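Side-chain contacts in peptidyl-prolyl cis-trans isomerase (Hirschia baltica, PDB 5EX2), which probably catalyses the cis-trans isomerisation of peptide bonds that precede proline, as a periplasmic folding helper of the cyclophilin family: residues A[58-63]-A[169-174]; A[65-68]-A[74-77]. All blocks are in the same frame, centred on the assembly; numbering follows the deposited sequence. Where two conformers were deposited one is given.

Contact 1 of 2, residues A[58-63]-A[169-174]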
loop_
_atom_site.group_PDB
_atom_site.type_symbol
_atom_site.label_atom_id
_atom_site.label_comp_id
_atom_site.label_asym_id
_atom_site.label_seq_id
_atom_site.Cartn_x
_atom_site.Cartn_y
_atom_site.Cartn_z
ATOM N N GLY A 58 -9.410 17.917 2.606
ATOM C CA GLY A 58 -9.754 18.208 1.230
ATOM C C GLY A 58 -8.588 18.707 0.394
ATOM O O GLY A 58 -8.721 18.891 -0.822
ATOM N N LEU A 59 -7.430 18.900 1.015
ATOM C CA LEU A 59 -6.343 19.599 0.343
ATOM C C LEU A 59 -5.608 18.800 -0.725
ATOM O O LEU A 59 -4.866 19.372 -1.519
ATOM C CB LEU A 59 -5.337 20.094 1.378
ATOM C CG LEU A 59 -5.872 21.216 2.264
ATOM C CD1 LEU A 59 -4.899 21.521 3.383
ATOM C CD2 LEU A 59 -6.198 22.490 1.455
ATOM N N TYR A 60 -5.795 17.489 -0.775
ATOM C CA TYR A 60 -5.191 16.743 -1.862
ATOM C C TYR A 60 -5.876 17.006 -3.188
ATOM O O TYR A 60 -5.326 16.725 -4.257
ATOM C CB TYR A 60 -5.238 15.243 -1.609
ATOM C CG TYR A 60 -4.104 14.662 -0.807
ATOM C CD1 TYR A 60 -2.796 15.118 -0.943
ATOM C CD2 TYR A 60 -4.340 13.626 0.080
ATOM C CE1 TYR A 60 -1.753 14.545 -0.199
ATOM C CE2 TYR A 60 -3.321 13.053 0.817
ATOM C CZ TYR A 60 -2.031 13.507 0.678
ATOM O OH TYR A 60 -1.029 12.909 1.423
ATOM N N SER A 61 -7.102 17.500 -3.135
ATOM C CA SER A 61 -7.855 17.635 -4.357
ATOM C C SER A 61 -7.192 18.653 -5.253
ATOM O O SER A 61 -6.853 19.760 -4.829
ATOM C CB SER A 61 -9.301 18.005 -4.066
ATOM O OG SER A 61 -9.899 16.914 -3.395
ATOM N N GLY A 62 -6.962 18.251 -6.495
ATOM C CA GLY A 62 -6.287 19.106 -7.451
ATOM C C GLY A 62 -4.774 19.048 -7.449
ATOM O O GLY A 62 -4.137 19.720 -8.248
ATOM N N THR A 63 -4.179 18.280 -6.552
ATOM C CA THR A 63 -2.724 18.195 -6.569
ATOM C C THR A 63 -2.249 17.387 -7.775
ATOM O O THR A 63 -2.883 16.431 -8.212
ATOM C CB THR A 63 -2.160 17.581 -5.280
ATOM O OG1 THR A 63 -2.763 16.313 -5.033
ATOM C CG2 THR A 63 -2.390 18.506 -4.079
ATOM N N ASP A 169 3.103 15.501 3.117
ATOM C CA ASP A 169 1.927 15.342 2.253
ATOM C C ASP A 169 2.219 14.555 0.982
ATOM O O ASP A 169 1.424 13.738 0.550
ATOM C CB ASP A 169 1.334 16.709 1.890
ATOM C CG ASP A 169 2.356 17.703 1.376
ATOM O OD1 ASP A 169 3.580 17.437 1.371
ATOM O OD2 ASP A 169 1.903 18.794 0.978
ATOM N N GLN A 170 3.384 14.774 0.388
ATOM C CA GLN A 170 3.701 14.121 -0.871
ATOM C C GLN A 170 3.866 12.635 -0.691
ATOM O O GLN A 170 4.487 12.181 0.272
ATOM C CB GLN A 170 4.967 14.713 -1.485
ATOM C CG GLN A 170 4.796 16.159 -1.869
ATOM C CD GLN A 170 5.989 16.722 -2.580
ATOM O OE1 GLN A 170 6.444 16.171 -3.579
ATOM N NE2 GLN A 170 6.502 17.835 -2.076
ATOM N N PHE A 171 3.330 11.882 -1.643
ATOM C CA PHE A 171 3.316 10.428 -1.600
ATOM C C PHE A 171 3.751 9.891 -2.948
ATOM O O PHE A 171 3.767 10.626 -3.942
ATOM C CB PHE A 171 1.918 9.911 -1.288
ATOM C CG PHE A 171 0.919 10.335 -2.303
ATOM C CD1 PHE A 171 0.240 11.525 -2.172
ATOM C CD2 PHE A 171 0.715 9.566 -3.434
ATOM C CE1 PHE A 171 -0.649 11.940 -3.151
ATOM C CE2 PHE A 171 -0.166 9.969 -4.412
ATOM C CZ PHE A 171 -0.848 11.162 -4.273
ATOM N N PHE A 172 4.155 8.641 -3.018
ATOM C CA PHE A 172 4.334 8.072 -4.332
ATOM C C PHE A 172 3.697 6.702 -4.442
ATOM O O PHE A 172 3.632 5.902 -3.493
ATOM C CB PHE A 172 5.793 8.072 -4.762
ATOM C CG PHE A 172 6.726 7.461 -3.799
ATOM C CD1 PHE A 172 7.202 8.186 -2.725
ATOM C CD2 PHE A 172 7.188 6.182 -4.004
ATOM C CE1 PHE A 172 8.107 7.634 -1.855
ATOM C CE2 PHE A 172 8.092 5.624 -3.139
ATOM C CZ PHE A 172 8.552 6.349 -2.058
ATOM N N LEU A 173 3.215 6.484 -5.651
ATOM C CA LEU A 173 2.561 5.249 -6.072
ATOM C C LEU A 173 3.579 4.398 -6.798
ATOM O O LEU A 173 4.123 4.819 -7.829
ATOM C CB LEU A 173 1.388 5.545 -7.000
ATOM C CG LEU A 173 0.372 6.558 -6.486
ATOM C CD1 LEU A 173 -0.698 6.782 -7.552
ATOM C CD2 LEU A 173 -0.278 6.106 -5.182
ATOM N N MET A 174 3.895 3.226 -6.265
ATOM C CA MET A 174 4.921 2.393 -6.877
ATOM C C MET A 174 4.432 1.735 -8.150
ATOM O O MET A 174 3.461 0.994 -8.145
ATOM C CB MET A 174 5.415 1.316 -5.913
ATOM C CG MET A 174 6.064 1.834 -4.654
ATOM S SD MET A 174 7.387 3.010 -4.961
ATOM C CE MET A 174 8.376 2.122 -6.140
#

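Contact 2 of 2, residues A[65-68]-A[74-77]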
loop_
_atom_site.group_PDB
_atom_site.type_symbol
_atom_site.label_atom_id
_atom_site.label_comp_id
_atom_site.label_asym_id
_atom_site.label_seq_id
_atom_site.Cartn_x
_atom_site.Cartn_y
_atom_site.Cartn_z
ATOM N N PHE A 65 0.301 15.072 -10.256
ATOM C CA PHE A 65 1.336 14.046 -10.240
ATOM C C PHE A 65 2.524 14.657 -10.944
ATOM O O PHE A 65 2.708 14.523 -12.157
ATOM C CB PHE A 65 0.852 12.765 -10.898
ATOM C CG PHE A 65 -0.116 12.038 -10.053
ATOM C CD1 PHE A 65 0.333 11.247 -9.016
ATOM C CD2 PHE A 65 -1.472 12.173 -10.249
ATOM C CE1 PHE A 65 -0.559 10.590 -8.193
ATOM C CE2 PHE A 65 -2.366 11.518 -9.428
ATOM C CZ PHE A 65 -1.907 10.726 -8.403
ATOM N N HIS A 66 3.319 15.377 -10.163
ATOM C CA HIS A 66 4.331 16.272 -10.711
ATOM C C HIS A 66 5.679 15.611 -10.973
ATOM O O HIS A 66 6.537 16.217 -11.603
ATOM C CB HIS A 66 4.532 17.458 -9.772
ATOM C CG HIS A 66 5.145 17.076 -8.465
ATOM N ND1 HIS A 66 4.411 16.606 -7.397
ATOM C CD2 HIS A 66 6.442 17.040 -8.075
ATOM C CE1 HIS A 66 5.227 16.315 -6.398
ATOM N NE2 HIS A 66 6.463 16.568 -6.783
ATOM N N ARG A 67 5.886 14.397 -10.480
ATOM C CA ARG A 67 7.141 13.689 -10.717
ATOM C C ARG A 67 6.833 12.225 -10.955
ATOM O O ARG A 67 6.513 11.495 -10.020
ATOM C CB ARG A 67 8.095 13.861 -9.530
ATOM C CG ARG A 67 9.412 13.093 -9.631
ATOM C CD ARG A 67 10.132 13.108 -8.285
ATOM N NE ARG A 67 11.289 12.209 -8.223
ATOM C CZ ARG A 67 11.475 11.257 -7.310
ATOM N NH1 ARG A 67 10.586 11.041 -6.351
ATOM N NH2 ARG A 67 12.570 10.504 -7.355
ATOM N N VAL A 68 6.918 11.819 -12.213
ATOM C CA VAL A 68 6.521 10.482 -12.623
ATOM C C VAL A 68 7.635 9.896 -13.459
ATOM O O VAL A 68 8.041 10.483 -14.470
ATOM C CB VAL A 68 5.209 10.514 -13.425
ATOM C CG1 VAL A 68 4.797 9.126 -13.855
ATOM C CG2 VAL A 68 4.108 11.161 -12.613
ATOM N N ALA A 74 5.039 7.142 -9.391
ATOM C CA ALA A 74 4.347 8.395 -9.632
ATOM C C ALA A 74 4.180 9.134 -8.318
ATOM O O ALA A 74 3.543 8.639 -7.384
ATOM C CB ALA A 74 2.999 8.133 -10.270
ATOM N N GLN A 75 4.749 10.332 -8.252
ATOM C CA GLN A 75 4.724 11.140 -7.041
ATOM C C GLN A 75 3.738 12.297 -7.171
ATOM O O GLN A 75 3.721 12.993 -8.192
ATOM C CB GLN A 75 6.126 11.667 -6.729
ATOM C CG GLN A 75 6.203 12.500 -5.487
ATOM C CD GLN A 75 7.637 12.832 -5.116
ATOM O OE1 GLN A 75 8.556 12.102 -5.472
ATOM N NE2 GLN A 75 7.840 13.951 -4.439
ATOM N N GLY A 76 2.917 12.474 -6.141
ATOM C CA GLY A 76 1.932 13.543 -6.094
ATOM C C GLY A 76 1.836 14.118 -4.700
ATOM O O GLY A 76 2.719 13.913 -3.864
ATOM N N GLY A 77 0.762 14.849 -4.454
ATOM C CA GLY A 77 0.469 15.315 -3.122
ATOM C C GLY A 77 1.200 16.552 -2.632
ATOM O O GLY A 77 1.209 16.810 -1.431
#

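Contact 1 of 2, residues A[58-63]-A[169-174]
Tyr60 and Phe171 are brought together by two different first torsions. Tyr60 chi1 of -86° swings the far end of the ring across to residues 169-174. Phe171 CG sits between its own backbone N and carbonyl carbon (chi1 60°), which turns the CD1-CE1 side of its ring towards Tyr60. The result is a T-shaped pair. The CD1-CE1 edge of Phe171 is directed at one face of Tyr60, with the ring planes at 82° and the centroids 5.6 Å apart. Tyr60 CE1 and Phe171 CE1 approach to 4.1 Å. The phenol also makes the hydrogen bond of this contact: Tyr60 OH donates to Asp169 O over 2.7 Å, in the carbonyl plane and on a lone pair. Asp169 O lies near the ring plane at the Tyr60 edge. Hydroxyl and ring face thus have separate partners, and together they probably limit how the buried ring can tilt. Behind it, a type II turn runs from Tyr60 to Thr63. Tyr60 O accepts twice there, from Thr63 N at 3.0 Å and from Thr63 OG1 at 2.7 Å. The contact ties the loop between helix 45-57 and strand 63-69 to the start of strand 171-174 in the cyclophilin barrel. Leu213 of strand 212-218 packs against the side chains of Tyr60 and Phe171, and Phe28 of strand 25-30 and Phe65 of strand 63-69 also meet Phe171.

Contact 2 of 2, residues A[65-68]-A[74-77]
Arg67 and Gln75 form the antiparallel hydrogen-bonded pair of a beta hairpin in the cyclophilin barrel. Gln75 N donates to Arg67 O over 2.8 Å, with 157° at the hydrogen. The return bond, Arg67 N to Gln75 O, is weak at 3.4 Å, although nearly straight. His66 and Arg67 both face Gln75 in a classic beta bulge, and the long bond is consistent with it. Phe65 CA also sends a CA-H...O contact to Gln75 O at 3.3 Å. The Gln75 side chain fits the angle between its two neighbours. With CG anti to the backbone N (chi1 -179°) and the chain extended beyond it, the amide lies between the two, slanting across each. The amide and imidazole planes are 80° apart, nearly perpendicular, and Gln75 NE2 stands 3.8 Å from His66 NE2. On the other flank Gln75 OE1 meets the edge of the Arg67 guanidinium at NH1, but that distance is too short to trust and Arg67 has a second conformer. Gln75 NE2 also bonds Gln170 OE1, so an alanine here would probably leave that oxygen without its donor and open a gap beside His66. Phe65 CD1 lies 4.0 Å from Gly76 CA, and a CB on that glycine would press tightly on the ring. The other face of the hairpin carries Val68 and Ala74. At this non-hydrogen-bonded pair both Val68 methyls rest on Ala74 CB, CG2 at 4.0 Å and CG1 at 4.1 Å.

Overall arrangement
The two contacts lie side by side on the same side of the chain's centre, with centres about 8 Å apart. Both reach the eight-stranded antiparallel barrel. Strand 73-76 lies between strand 63-69 and strand 171-174. Along the chain the order is 58-63, 65-68, 74-77, 169-174, so contact 2 is nested inside the long loop that contact 1 closes. The strand edges join directly, with Leu173 N 2.8 Å from Ala74 O. Contact 2 thus pairs strands close in sequence, while contact 1 brings residues 169-174 to the loop that leads into strand 63-69. The result is three neighbouring strands with the 58-63 loop packed beside them. The Val68 side chain is about 7 Å from a bound magnesium ion.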